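PDB 3LKE: enoyl-CoA hydratase from Bacillus halodurans, which probably acts on acyl-CoA thioesters, as crotonase-like enzymes do, though its exact reaction is not established. Local coordinates for residues 142-147 with 236-241; 115-120 with 134-139; 28-33 with 84-89. All coordinates share one frame; numbering follows the deposited sequence.

Contact 1: 142-147 with 236-241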
ATOM      1  N   GLY A 142       3.395   7.092  26.614  1.00 27.90           N
ATOM      2  CA  GLY A 142       2.285   8.023  26.564  1.00 30.44           C
ATOM      3  C   GLY A 142       2.510   9.143  25.562  1.00 30.07           C
ATOM      4  O   GLY A 142       1.942  10.229  25.690  1.00 28.79           O
ATOM      5  N   ILE A 143       3.337   8.886  24.550  1.00 26.28           N
ATOM      6  CA  ILE A 143       3.526   9.868  23.490  1.00 25.34           C
ATOM      7  C   ILE A 143       3.106   9.349  22.117  1.00 26.65           C
ATOM      8  O   ILE A 143       2.846   8.156  21.944  1.00 27.48           O
ATOM      9  CB  ILE A 143       4.961  10.365  23.430  1.00 31.81           C
ATOM     10  CG1 ILE A 143       5.906   9.205  23.127  1.00 28.76           C
ATOM     11  CG2 ILE A 143       5.333  11.044  24.754  1.00 26.89           C
ATOM     12  CD1 ILE A 143       7.289   9.667  22.720  1.00 28.54           C
ATOM     13  N   SER A 144       3.020  10.262  21.151  1.00 27.60           N
ATOM     14  CA  SER A 144       2.672   9.902  19.774  1.00 26.50           C
ATOM     15  C   SER A 144       3.948   9.649  18.977  1.00 25.97           C
ATOM     16  O   SER A 144       5.029  10.068  19.382  1.00 25.09           O
ATOM     17  CB  SER A 144       1.860  11.015  19.122  1.00 25.25           C
ATOM     18  OG  SER A 144       2.417  12.287  19.437  1.00 30.95           O
ATOM     19  N   PRO A 145       3.830   8.953  17.840  1.00 23.67           N
ATOM     20  CA  PRO A 145       5.045   8.656  17.074  1.00 24.03           C
ATOM     21  C   PRO A 145       5.565   9.912  16.406  1.00 27.60           C
ATOM     22  O   PRO A 145       4.776  10.734  15.934  1.00 28.14           O
ATOM     23  CB  PRO A 145       4.564   7.677  16.000  1.00 22.13           C
ATOM     24  CG  PRO A 145       3.183   7.248  16.432  1.00 25.40           C
ATOM     25  CD  PRO A 145       2.625   8.364  17.235  1.00 24.43           C
ATOM     26  N   ASP A 146       6.884  10.057  16.372  1.00 22.76           N
ATOM     27  CA  ASP A 146       7.497  11.207  15.742  1.00 21.40           C
ATOM     28  C   ASP A 146       8.654  10.792  14.833  1.00 22.72           C
ATOM     29  O   ASP A 146       8.839   9.597  14.555  1.00 22.48           O
ATOM     30  CB  ASP A 146       7.978  12.188  16.812  1.00 25.11           C
ATOM     31  CG  ASP A 146       9.124  11.624  17.632  1.00 27.71           C
ATOM     32  OD1 ASP A 146       9.409  10.408  17.508  1.00 26.14           O
ATOM     33  OD2 ASP A 146       9.741  12.391  18.396  1.00 27.57           O
ATOM     34  N   LEU A 147       9.408  11.788  14.362  1.00 23.44           N
ATOM     35  CA  LEU A 147      10.510  11.588  13.412  1.00 20.78           C
ATOM     36  C   LEU A 147      10.098  10.779  12.183  1.00 22.59           C
ATOM     37  O   LEU A 147      10.884   9.999  11.636  1.00 21.25           O
ATOM     38  CB  LEU A 147      11.710  10.958  14.110  1.00 22.65           C
ATOM     39  CG  LEU A 147      12.111  11.737  15.367  1.00 24.99           C
ATOM     40  CD1 LEU A 147      13.453  11.235  15.894  1.00 22.72           C
ATOM     41  CD2 LEU A 147      12.179  13.235  15.098  1.00 24.07           C
ATOM     42  N   GLU A 236       3.385  19.105  16.170  1.00 26.04           N
ATOM     43  CA  GLU A 236       2.327  19.745  16.946  1.00 27.10           C
ATOM     44  C   GLU A 236       1.703  18.787  17.951  1.00 28.61           C
ATOM     45  O   GLU A 236       1.409  19.184  19.078  1.00 29.04           O
ATOM     46  CB  GLU A 236       1.261  20.360  16.035  1.00 28.67           C
ATOM     47  CG  GLU A 236       1.805  21.441  15.123  1.00 29.84           C
ATOM     48  CD  GLU A 236       2.443  22.599  15.892  1.00 31.03           C
ATOM     49  OE1 GLU A 236       1.965  22.922  17.001  1.00 33.78           O
ATOM     50  OE2 GLU A 236       3.416  23.182  15.382  1.00 34.04           O
ATOM     51  N   GLU A 237       1.499  17.527  17.552  1.00 29.29           N
ATOM     52  CA  GLU A 237       0.879  16.557  18.452  1.00 24.98           C
ATOM     53  C   GLU A 237       1.792  16.225  19.622  1.00 25.30           C
ATOM     54  O   GLU A 237       1.335  16.072  20.750  1.00 27.98           O
ATOM     55  CB  GLU A 237       0.494  15.258  17.724  1.00 23.75           C
ATOM     56  CG  GLU A 237      -0.545  15.419  16.613  1.00 25.47           C
ATOM     57  CD  GLU A 237      -1.911  15.892  17.110  1.00 29.52           C
ATOM     58  OE1 GLU A 237      -2.257  15.666  18.292  1.00 28.71           O
ATOM     59  OE2 GLU A 237      -2.651  16.476  16.290  1.00 33.32           O
ATOM     60  N   LEU A 238       3.085  16.087  19.354  1.00 24.89           N
ATOM     61  CA  LEU A 238       4.019  15.724  20.414  1.00 24.37           C
ATOM     62  C   LEU A 238       4.187  16.882  21.398  1.00 28.89           C
ATOM     63  O   LEU A 238       4.268  16.671  22.601  1.00 28.53           O
ATOM     64  CB  LEU A 238       5.380  15.326  19.835  1.00 26.23           C
ATOM     65  CG  LEU A 238       6.297  14.614  20.831  1.00 30.58           C
ATOM     66  CD1 LEU A 238       5.661  13.315  21.306  1.00 32.59           C
ATOM     67  CD2 LEU A 238       7.675  14.351  20.234  1.00 32.06           C
ATOM     68  N   VAL A 239       4.226  18.099  20.874  1.00 26.70           N
ATOM     69  CA  VAL A 239       4.412  19.278  21.722  1.00 27.48           C
ATOM     70  C   VAL A 239       3.223  19.431  22.655  1.00 31.87           C
ATOM     71  O   VAL A 239       3.373  19.782  23.831  1.00 33.01           O
ATOM     72  CB  VAL A 239       4.580  20.560  20.887  1.00 29.93           C
ATOM     73  CG1 VAL A 239       4.385  21.810  21.772  1.00 35.16           C
ATOM     74  CG2 VAL A 239       5.944  20.583  20.216  1.00 31.80           C
ATOM     75  N   ALA A 240       2.037  19.160  22.119  1.00 29.31           N
ATOM     76  CA  ALA A 240       0.808  19.248  22.894  1.00 28.98           C
ATOM     77  C   ALA A 240       0.801  18.196  24.002  1.00 31.30           C
ATOM     78  O   ALA A 240       0.339  18.449  25.102  1.00 31.17           O
ATOM     79  CB  ALA A 240      -0.413  19.091  21.981  1.00 28.41           C
ATOM     80  N   LEU A 241       1.317  17.005  23.714  1.00 28.21           N
ATOM     81  CA  LEU A 241       1.329  15.955  24.723  1.00 27.44           C
ATOM     82  C   LEU A 241       2.371  16.230  25.822  1.00 30.95           C
ATOM     83  O   LEU A 241       2.177  15.862  26.982  1.00 31.27           O
ATOM     84  CB  LEU A 241       1.580  14.590  24.073  1.00 29.22           C
ATOM     85  CG  LEU A 241       0.387  13.955  23.367  1.00 29.32           C
ATOM     86  CD1 LEU A 241       0.853  12.841  22.422  1.00 26.48           C
ATOM     87  CD2 LEU A 241      -0.619  13.417  24.389  1.00 28.62           C
TER
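The carboxylate of D146 is the chief flat group here: OD2 lies 3.4 Å from the L238 methyl CD2, while F138 and, from helix 81-98, L87 also border this residue. The P145 ring turns its back on helix 223-241 and packs against T215 of the second subunit. L238, with CG anti to the backbone N (chi1 -166°), forks over the chain. As CD2 goes to D146, CD1 settles against I143, 3.7 Å from its CB, and lies 3.8 Å from S144 O. The two side chains cross obliquely. The chain arrives here through a Schellman motif that ends helix 138-141, with G142, at positive phi (77°), as its C-prime residue; in this crotonase-family fold the loop then runs along the C-terminal part of helix 223-241. One turn beyond L238, the L241 methyl CD1 approaches S144, 3.4 Å from OG and 3.6 Å from the amide N. That amide, like the carbonyl of G142, is buried with no polar partner in the model. E237 adds only its CB, 3.9 Å from S144 OG; its bent chain leads the carboxylate away to a salt bridge with K217 of the second subunit, whose L218 and Y208 pack on S144 and L241.

Contact 2: 115-120 with 134-139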
ATOM      1  N   GLY A 115      13.150   6.423  17.503  1.00 20.09           N
ATOM      2  CA  GLY A 115      13.599   7.223  16.387  1.00 20.63           C
ATOM      3  C   GLY A 115      15.017   6.878  15.952  1.00 22.96           C
ATOM      4  O   GLY A 115      15.419   7.204  14.840  1.00 22.13           O
ATOM      5  N   GLY A 116      15.781   6.240  16.838  1.00 22.19           N
ATOM      6  CA  GLY A 116      17.104   5.744  16.472  1.00 22.48           C
ATOM      7  C   GLY A 116      17.032   4.778  15.299  1.00 24.41           C
ATOM      8  O   GLY A 116      17.961   4.673  14.476  1.00 24.47           O
ATOM      9  N   PHE A 117      15.923   4.051  15.220  1.00 21.85           N
ATOM     10  CA  PHE A 117      15.666   3.222  14.057  1.00 20.91           C
ATOM     11  C   PHE A 117      14.801   3.965  13.048  1.00 22.50           C
ATOM     12  O   PHE A 117      15.085   3.958  11.853  1.00 23.93           O
ATOM     13  CB  PHE A 117      14.971   1.912  14.439  1.00 21.16           C
ATOM     14  CG  PHE A 117      14.613   1.067  13.250  1.00 21.10           C
ATOM     15  CD1 PHE A 117      15.602   0.616  12.393  1.00 22.20           C
ATOM     16  CD2 PHE A 117      13.297   0.762  12.963  1.00 25.14           C
ATOM     17  CE1 PHE A 117      15.297  -0.160  11.293  1.00 23.52           C
ATOM     18  CE2 PHE A 117      12.976  -0.018  11.860  1.00 25.86           C
ATOM     19  CZ  PHE A 117      13.979  -0.473  11.019  1.00 23.01           C
ATOM     20  N   ASN A 118      13.752   4.627  13.536  1.00 20.53           N
ATOM     21  CA  ASN A 118      12.722   5.148  12.630  1.00 20.30           C
ATOM     22  C   ASN A 118      13.216   6.160  11.605  1.00 21.15           C
ATOM     23  O   ASN A 118      12.725   6.171  10.470  1.00 20.35           O
ATOM     24  CB  ASN A 118      11.536   5.700  13.426  1.00 20.37           C
ATOM     25  CG  ASN A 118      10.885   4.632  14.276  1.00 21.85           C
ATOM     26  OD1 ASN A 118      10.916   3.464  13.920  1.00 22.23           O
ATOM     27  ND2 ASN A 118      10.275   5.026  15.396  1.00 21.62           N
ATOM     28  N   MET A 119      14.182   6.993  11.989  1.00 21.57           N
ATOM     29  CA  MET A 119      14.814   7.912  11.025  1.00 20.80           C
ATOM     30  C   MET A 119      15.332   7.157   9.796  1.00 22.02           C
ATOM     31  O   MET A 119      15.228   7.639   8.666  1.00 23.04           O
ATOM     32  CB  MET A 119      15.925   8.755  11.673  1.00 21.36           C
ATOM     33  CG  MET A 119      15.388   9.933  12.496  1.00 27.30           C
ATOM     34  SD  MET A 119      16.618  11.223  12.863  1.00 25.32           S
ATOM     35  CE  MET A 119      17.969  10.678  11.756  1.00 19.31           C
ATOM     36  N   MET A 120      15.855   5.955  10.015  1.00 22.55           N
ATOM     37  CA  MET A 120      16.449   5.201   8.917  1.00 20.78           C
ATOM     38  C   MET A 120      15.403   4.600   7.977  1.00 20.77           C
ATOM     39  O   MET A 120      15.745   4.091   6.915  1.00 21.87           O
ATOM     40  CB  MET A 120      17.414   4.122   9.426  1.00 19.19           C
ATOM     41  CG  MET A 120      18.593   4.676  10.258  1.00 21.98           C
ATOM     42  SD  MET A 120      19.638   5.883   9.382  1.00 15.00           S
ATOM     43  CE  MET A 120      19.180   7.392  10.189  1.00 27.08           C
ATOM     44  N   PHE A 134      15.248  -4.164  18.151  1.00 27.10           N
ATOM     45  CA  PHE A 134      14.430  -3.012  17.790  1.00 23.76           C
ATOM     46  C   PHE A 134      13.333  -2.808  18.819  1.00 25.56           C
ATOM     47  O   PHE A 134      12.887  -3.763  19.448  1.00 24.70           O
ATOM     48  CB  PHE A 134      13.789  -3.259  16.416  1.00 24.05           C
ATOM     49  CG  PHE A 134      14.787  -3.522  15.325  1.00 22.30           C
ATOM     50  CD1 PHE A 134      15.269  -2.480  14.554  1.00 22.70           C
ATOM     51  CD2 PHE A 134      15.239  -4.810  15.072  1.00 26.07           C
ATOM     52  CE1 PHE A 134      16.185  -2.709  13.540  1.00 26.07           C
ATOM     53  CE2 PHE A 134      16.159  -5.045  14.068  1.00 26.04           C
ATOM     54  CZ  PHE A 134      16.630  -3.984  13.299  1.00 23.89           C
ATOM     55  N   LEU A 135      12.903  -1.561  18.985  1.00 24.29           N
ATOM     56  CA  LEU A 135      11.881  -1.221  19.968  1.00 26.45           C
ATOM     57  C   LEU A 135      11.087   0.017  19.546  1.00 24.11           C
ATOM     58  O   LEU A 135      11.657   0.997  19.093  1.00 26.23           O
ATOM     59  CB  LEU A 135      12.535  -0.986  21.338  1.00 27.54           C
ATOM     60  CG  LEU A 135      11.622  -0.631  22.522  1.00 29.09           C
ATOM     61  CD1 LEU A 135      10.693  -1.789  22.844  1.00 30.35           C
ATOM     62  CD2 LEU A 135      12.468  -0.253  23.745  1.00 30.81           C
ATOM     63  N   GLU A 136       9.765  -0.052  19.687  1.00 27.51           N
ATOM     64  CA  GLU A 136       8.883   1.094  19.488  1.00 25.92           C
ATOM     65  C   GLU A 136       8.075   1.218  20.773  1.00 27.73           C
ATOM     66  O   GLU A 136       7.170   0.422  21.014  1.00 29.38           O
ATOM     67  CB  GLU A 136       7.939   0.838  18.315  1.00 23.96           C
ATOM     68  CG  GLU A 136       8.660   0.439  17.046  1.00 26.72           C
ATOM     69  CD  GLU A 136       9.297   1.617  16.345  1.00 25.22           C
ATOM     70  OE1 GLU A 136       9.166   2.757  16.845  1.00 27.60           O
ATOM     71  OE2 GLU A 136       9.920   1.406  15.282  1.00 25.37           O
ATOM     72  N   ASN A 137       8.409   2.192  21.606  1.00 25.49           N
ATOM     73  CA  ASN A 137       7.891   2.195  22.964  1.00 27.46           C
ATOM     74  C   ASN A 137       6.971   3.364  23.276  1.00 29.59           C
ATOM     75  O   ASN A 137       6.760   3.700  24.440  1.00 28.72           O
ATOM     76  CB  ASN A 137       9.041   2.161  23.965  1.00 29.13           C
ATOM     77  CG  ASN A 137       8.648   1.527  25.280  1.00 32.40           C
ATOM     78  OD1 ASN A 137       7.815   0.617  25.325  1.00 34.87           O
ATOM     79  ND2 ASN A 137       9.265   1.994  26.365  1.00 38.87           N
ATOM     80  N   PHE A 138       6.429   3.975  22.231  1.00 24.79           N
ATOM     81  CA  PHE A 138       5.585   5.157  22.382  1.00 26.57           C
ATOM     82  C   PHE A 138       4.369   4.909  23.283  1.00 27.01           C
ATOM     83  O   PHE A 138       3.976   5.792  24.044  1.00 27.22           O
ATOM     84  CB  PHE A 138       5.083   5.649  21.022  1.00 26.12           C
ATOM     85  CG  PHE A 138       6.172   5.943  20.029  1.00 24.18           C
ATOM     86  CD1 PHE A 138       6.895   7.126  20.099  1.00 26.86           C
ATOM     87  CD2 PHE A 138       6.452   5.049  19.002  1.00 24.85           C
ATOM     88  CE1 PHE A 138       7.883   7.403  19.183  1.00 26.83           C
ATOM     89  CE2 PHE A 138       7.467   5.318  18.078  1.00 25.56           C
ATOM     90  CZ  PHE A 138       8.170   6.498  18.166  1.00 24.17           C
ATOM     91  N   HIS A 139       3.773   3.721  23.180  1.00 24.39           N
ATOM     92  CA  HIS A 139       2.516   3.418  23.894  1.00 25.77           C
ATOM     93  C   HIS A 139       2.694   3.538  25.412  1.00 30.74           C
ATOM     94  O   HIS A 139       1.917   4.208  26.094  1.00 29.89           O
ATOM     95  CB  HIS A 139       2.023   2.016  23.523  1.00 29.56           C
ATOM     96  CG  HIS A 139       0.688   1.653  24.106  1.00 27.91           C
ATOM     97  ND1 HIS A 139      -0.490   2.244  23.704  1.00 29.10           N
ATOM     98  CD2 HIS A 139       0.345   0.726  25.033  1.00 29.19           C
ATOM     99  CE1 HIS A 139      -1.501   1.706  24.368  1.00 29.98           C
ATOM    100  NE2 HIS A 139      -1.020   0.780  25.180  1.00 29.32           N
TER
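F117 and F134 form a T-shaped pair: the edge of F134 points at one face of F117, with the planes at 72° and the centroids 4.8 Å apart. F117 CG stands anti to its backbone N (chi1 176°), presenting that face to F134, whose CD1 lies over the ring centre; the nearest atoms are CE1 of each ring, at 3.5 Å. An alanine in place of F117 would remove the face that F134 meets and would probably loosen the packing of helix 115-118 on strand 133-135. E136 OE2 lies at the F117 ring edge, near its plane. N118 and E136 meet tip to tip, amide and carboxylate nearly coplanar. N118 ND2 donates to the syn lone pair of E136 OE1 at 2.9 Å, nearly straight at 166°, and N118 OD1 lies 2.7 Å from E136 OE2. By sequence pattern N118 and F138 appear to stand where crotonase-type hydratases carry their two active-site glutamates; E136 lies two residues before the second position. A bend at chi2 swings the E136 carboxylate toward N118, and L165 and L166 of helix 159-168 pack on E136. N118 ND2 also meets the F138 ring at its edge, 3.8 Å from CZ.

Contact 3: 28-33 with 84-89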
ATOM      1  N   LEU A  28      19.710  10.606  20.043  1.00 29.31           N
ATOM      2  CA  LEU A  28      19.375  11.734  19.192  1.00 26.62           C
ATOM      3  C   LEU A  28      19.074  12.972  20.023  1.00 30.98           C
ATOM      4  O   LEU A  28      18.112  13.001  20.787  1.00 33.10           O
ATOM      5  CB  LEU A  28      18.171  11.387  18.305  1.00 26.35           C
ATOM      6  CG  LEU A  28      18.274  10.056  17.562  1.00 28.40           C
ATOM      7  CD1 LEU A  28      17.025   9.831  16.698  1.00 29.26           C
ATOM      8  CD2 LEU A  28      19.508  10.020  16.710  1.00 27.12           C
ATOM      9  N   ASP A  29      19.923  13.984  19.888  1.00 29.54           N
ATOM     10  CA  ASP A  29      19.652  15.290  20.470  1.00 28.04           C
ATOM     11  C   ASP A  29      19.988  16.337  19.430  1.00 28.58           C
ATOM     12  O   ASP A  29      20.332  15.999  18.301  1.00 31.05           O
ATOM     13  CB  ASP A  29      20.447  15.517  21.765  1.00 30.87           C
ATOM     14  CG  ASP A  29      21.952  15.455  21.561  1.00 33.74           C
ATOM     15  OD1 ASP A  29      22.438  15.634  20.419  1.00 32.84           O
ATOM     16  OD2 ASP A  29      22.657  15.238  22.573  1.00 32.51           O
ATOM     17  N   ALA A  30      19.878  17.608  19.796  1.00 31.30           N
ATOM     18  CA  ALA A  30      20.073  18.675  18.827  1.00 31.00           C
ATOM     19  C   ALA A  30      21.514  18.744  18.317  1.00 34.14           C
ATOM     20  O   ALA A  30      21.754  19.102  17.163  1.00 31.15           O
ATOM     21  CB  ALA A  30      19.642  20.007  19.419  1.00 34.93           C
ATOM     22  N   GLU A  31      22.469  18.402  19.177  1.00 35.63           N
ATOM     23  CA  GLU A  31      23.881  18.444  18.803  1.00 34.69           C
ATOM     24  C   GLU A  31      24.203  17.398  17.741  1.00 31.90           C
ATOM     25  O   GLU A  31      24.733  17.711  16.677  1.00 30.45           O
ATOM     26  CB  GLU A  31      24.764  18.238  20.035  1.00 38.46           C
ATOM     27  CG  GLU A  31      26.221  18.586  19.822  1.00 44.14           C
ATOM     28  CD  GLU A  31      26.991  18.695  21.129  1.00 46.48           C
ATOM     29  OE1 GLU A  31      26.361  18.624  22.207  1.00 47.70           O
ATOM     30  OE2 GLU A  31      28.227  18.842  21.075  1.00 48.98           O
ATOM     31  N   LEU A  32      23.881  16.146  18.035  1.00 32.25           N
ATOM     32  CA  LEU A  32      24.064  15.085  17.054  1.00 32.01           C
ATOM     33  C   LEU A  32      23.222  15.367  15.802  1.00 30.19           C
ATOM     34  O   LEU A  32      23.699  15.240  14.676  1.00 31.14           O
ATOM     35  CB  LEU A  32      23.699  13.719  17.644  1.00 33.13           C
ATOM     36  CG  LEU A  32      23.829  12.589  16.618  1.00 29.18           C
ATOM     37  CD1 LEU A  32      24.369  11.326  17.260  1.00 33.10           C
ATOM     38  CD2 LEU A  32      22.493  12.316  15.892  1.00 30.53           C
ATOM     39  N   GLY A  33      21.969  15.756  16.007  1.00 29.78           N
ATOM     40  CA  GLY A  33      21.077  16.015  14.893  1.00 28.19           C
ATOM     41  C   GLY A  33      21.658  17.054  13.959  1.00 29.83           C
ATOM     42  O   GLY A  33      21.656  16.893  12.741  1.00 28.52           O
ATOM     43  N   ARG A  84      10.760  22.014  20.229  1.00 29.38           N
ATOM     44  CA  ARG A  84      10.578  22.375  18.824  1.00 33.12           C
ATOM     45  C   ARG A  84      11.910  22.460  18.086  1.00 32.59           C
ATOM     46  O   ARG A  84      12.006  22.082  16.916  1.00 31.63           O
ATOM     47  CB  ARG A  84       9.771  23.674  18.679  1.00 31.76           C
ATOM     48  CG  ARG A  84       8.310  23.522  19.090  1.00 33.17           C
ATOM     49  CD  ARG A  84       7.527  24.822  18.944  1.00 33.95           C
ATOM     50  NE  ARG A  84       6.127  24.651  19.333  1.00 31.19           N
ATOM     51  CZ  ARG A  84       5.168  24.221  18.516  1.00 35.78           C
ATOM     52  NH1 ARG A  84       5.453  23.909  17.256  1.00 35.90           N
ATOM     53  NH2 ARG A  84       3.923  24.097  18.959  1.00 36.46           N
ATOM     54  N   GLU A  85      12.938  22.940  18.781  1.00 33.65           N
ATOM     55  CA  GLU A  85      14.271  23.047  18.198  1.00 31.60           C
ATOM     56  C   GLU A  85      14.811  21.682  17.763  1.00 32.17           C
ATOM     57  O   GLU A  85      15.290  21.533  16.635  1.00 32.71           O
ATOM     58  CB  GLU A  85      15.237  23.714  19.187  1.00 37.58           C
ATOM     59  CG  GLU A  85      16.694  23.674  18.766  1.00 41.25           C
ATOM     60  CD  GLU A  85      17.603  24.391  19.759  1.00 45.67           C
ATOM     61  OE1 GLU A  85      17.116  25.311  20.459  1.00 49.58           O
ATOM     62  OE2 GLU A  85      18.799  24.032  19.835  1.00 47.65           O
ATOM     63  N   VAL A  86      14.728  20.688  18.645  1.00 29.74           N
ATOM     64  CA  VAL A  86      15.298  19.378  18.341  1.00 30.41           C
ATOM     65  C   VAL A  86      14.448  18.634  17.304  1.00 28.07           C
ATOM     66  O   VAL A  86      14.983  17.977  16.413  1.00 27.53           O
ATOM     67  CB  VAL A  86      15.508  18.511  19.607  1.00 32.78           C
ATOM     68  CG1 VAL A  86      14.203  18.225  20.294  1.00 32.63           C
ATOM     69  CG2 VAL A  86      16.222  17.207  19.253  1.00 32.88           C
ATOM     70  N   LEU A  87      13.132  18.767  17.413  1.00 27.43           N
ATOM     71  CA  LEU A  87      12.233  18.182  16.428  1.00 29.70           C
ATOM     72  C   LEU A  87      12.532  18.766  15.061  1.00 27.67           C
ATOM     73  O   LEU A  87      12.526  18.058  14.059  1.00 26.46           O
ATOM     74  CB  LEU A  87      10.772  18.424  16.814  1.00 27.13           C
ATOM     75  CG  LEU A  87      10.318  17.528  17.964  1.00 28.15           C
ATOM     76  CD1 LEU A  87       8.919  17.903  18.457  1.00 31.88           C
ATOM     77  CD2 LEU A  87      10.379  16.048  17.541  1.00 29.51           C
ATOM     78  N   HIS A  88      12.823  20.062  15.031  1.00 25.34           N
ATOM     79  CA  HIS A  88      13.070  20.754  13.781  1.00 28.16           C
ATOM     80  C   HIS A  88      14.284  20.162  13.065  1.00 29.07           C
ATOM     81  O   HIS A  88      14.222  19.837  11.880  1.00 28.01           O
ATOM     82  CB  HIS A  88      13.250  22.260  14.037  1.00 33.00           C
ATOM     83  CG  HIS A  88      13.576  23.055  12.810  1.00 34.40           C
ATOM     84  ND1 HIS A  88      12.646  23.329  11.830  1.00 42.96           N
ATOM     85  CD2 HIS A  88      14.726  23.650  12.412  1.00 43.70           C
ATOM     86  CE1 HIS A  88      13.212  24.047  10.875  1.00 40.03           C
ATOM     87  NE2 HIS A  88      14.472  24.259  11.206  1.00 45.75           N
ATOM     88  N   VAL A  89      15.387  20.023  13.795  1.00 31.62           N
ATOM     89  CA  VAL A  89      16.615  19.488  13.223  1.00 24.59           C
ATOM     90  C   VAL A  89      16.443  18.022  12.833  1.00 25.25           C
ATOM     91  O   VAL A  89      16.811  17.618  11.738  1.00 24.35           O
ATOM     92  CB  VAL A  89      17.804  19.644  14.198  1.00 25.34           C
ATOM     93  CG1 VAL A  89      19.067  19.053  13.593  1.00 28.09           C
ATOM     94  CG2 VAL A  89      18.020  21.119  14.532  1.00 34.61           C
TER
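In V89 the methyl CG1 stands anti to the backbone N (chi1 179°) and is thereby driven into the backbone of helix 30-45, 3.3 Å from G33 C. In V86 it is CG2 that stands anti to the N, with CG1 in the crowded place (chi1 62°), and CG2 leans on the start of helix 30-45, 3.7 Å from A30 N and 3.9 Å from D29 C. The absence of a side chain at G33 matters, because a CB there would point at the partner helix and come tightly against V89 CG1, besides crowding the carbonyl of D29. A30, with its small methyl, lets the backbones come close: its CA is 4.9 Å from V86 CA. On the more open side E85, extended beyond CG, brings OE2 within 4.1 Å of A30 CB. Valine methyls thus meet small residues and bare backbone. D29 CB points away from helix 81-98, and its carboxylate is divided: OD1 accepts from L32 N at 2.8 Å, nearly along the C-O axis, while OD2 forms a salt bridge with K24 and a hydrogen bond with Y21. Its carbonyl takes the first helical bond, from G33 N. The arrangement is that of an aspartate N-cap opening helix 30-45, with the capped first turn packed directly on helix 81-98 of the crotonase-like fold.

Contact 2 lies nearest the centre of the chain and is fully buried; contact 1 is also buried but sits farther out, where the second subunit closes over it, and contact 3 is a surface contact untouched by other chains. Their chemistry follows: a polar pair and stacked rings in contact 2, leucine methyls against the backbone and side chains of a loop in contact 1, small residues and valines in contact 3. Contacts 1 and 2 adjoin in sequence: F138 opens helix 138-141, and I143 N, just past its end, probably bonds to F138 O. An E236-R84 salt bridge joins contacts 1 and 3, and L28 of contact 3 packs on M119 of contact 2 and on L147.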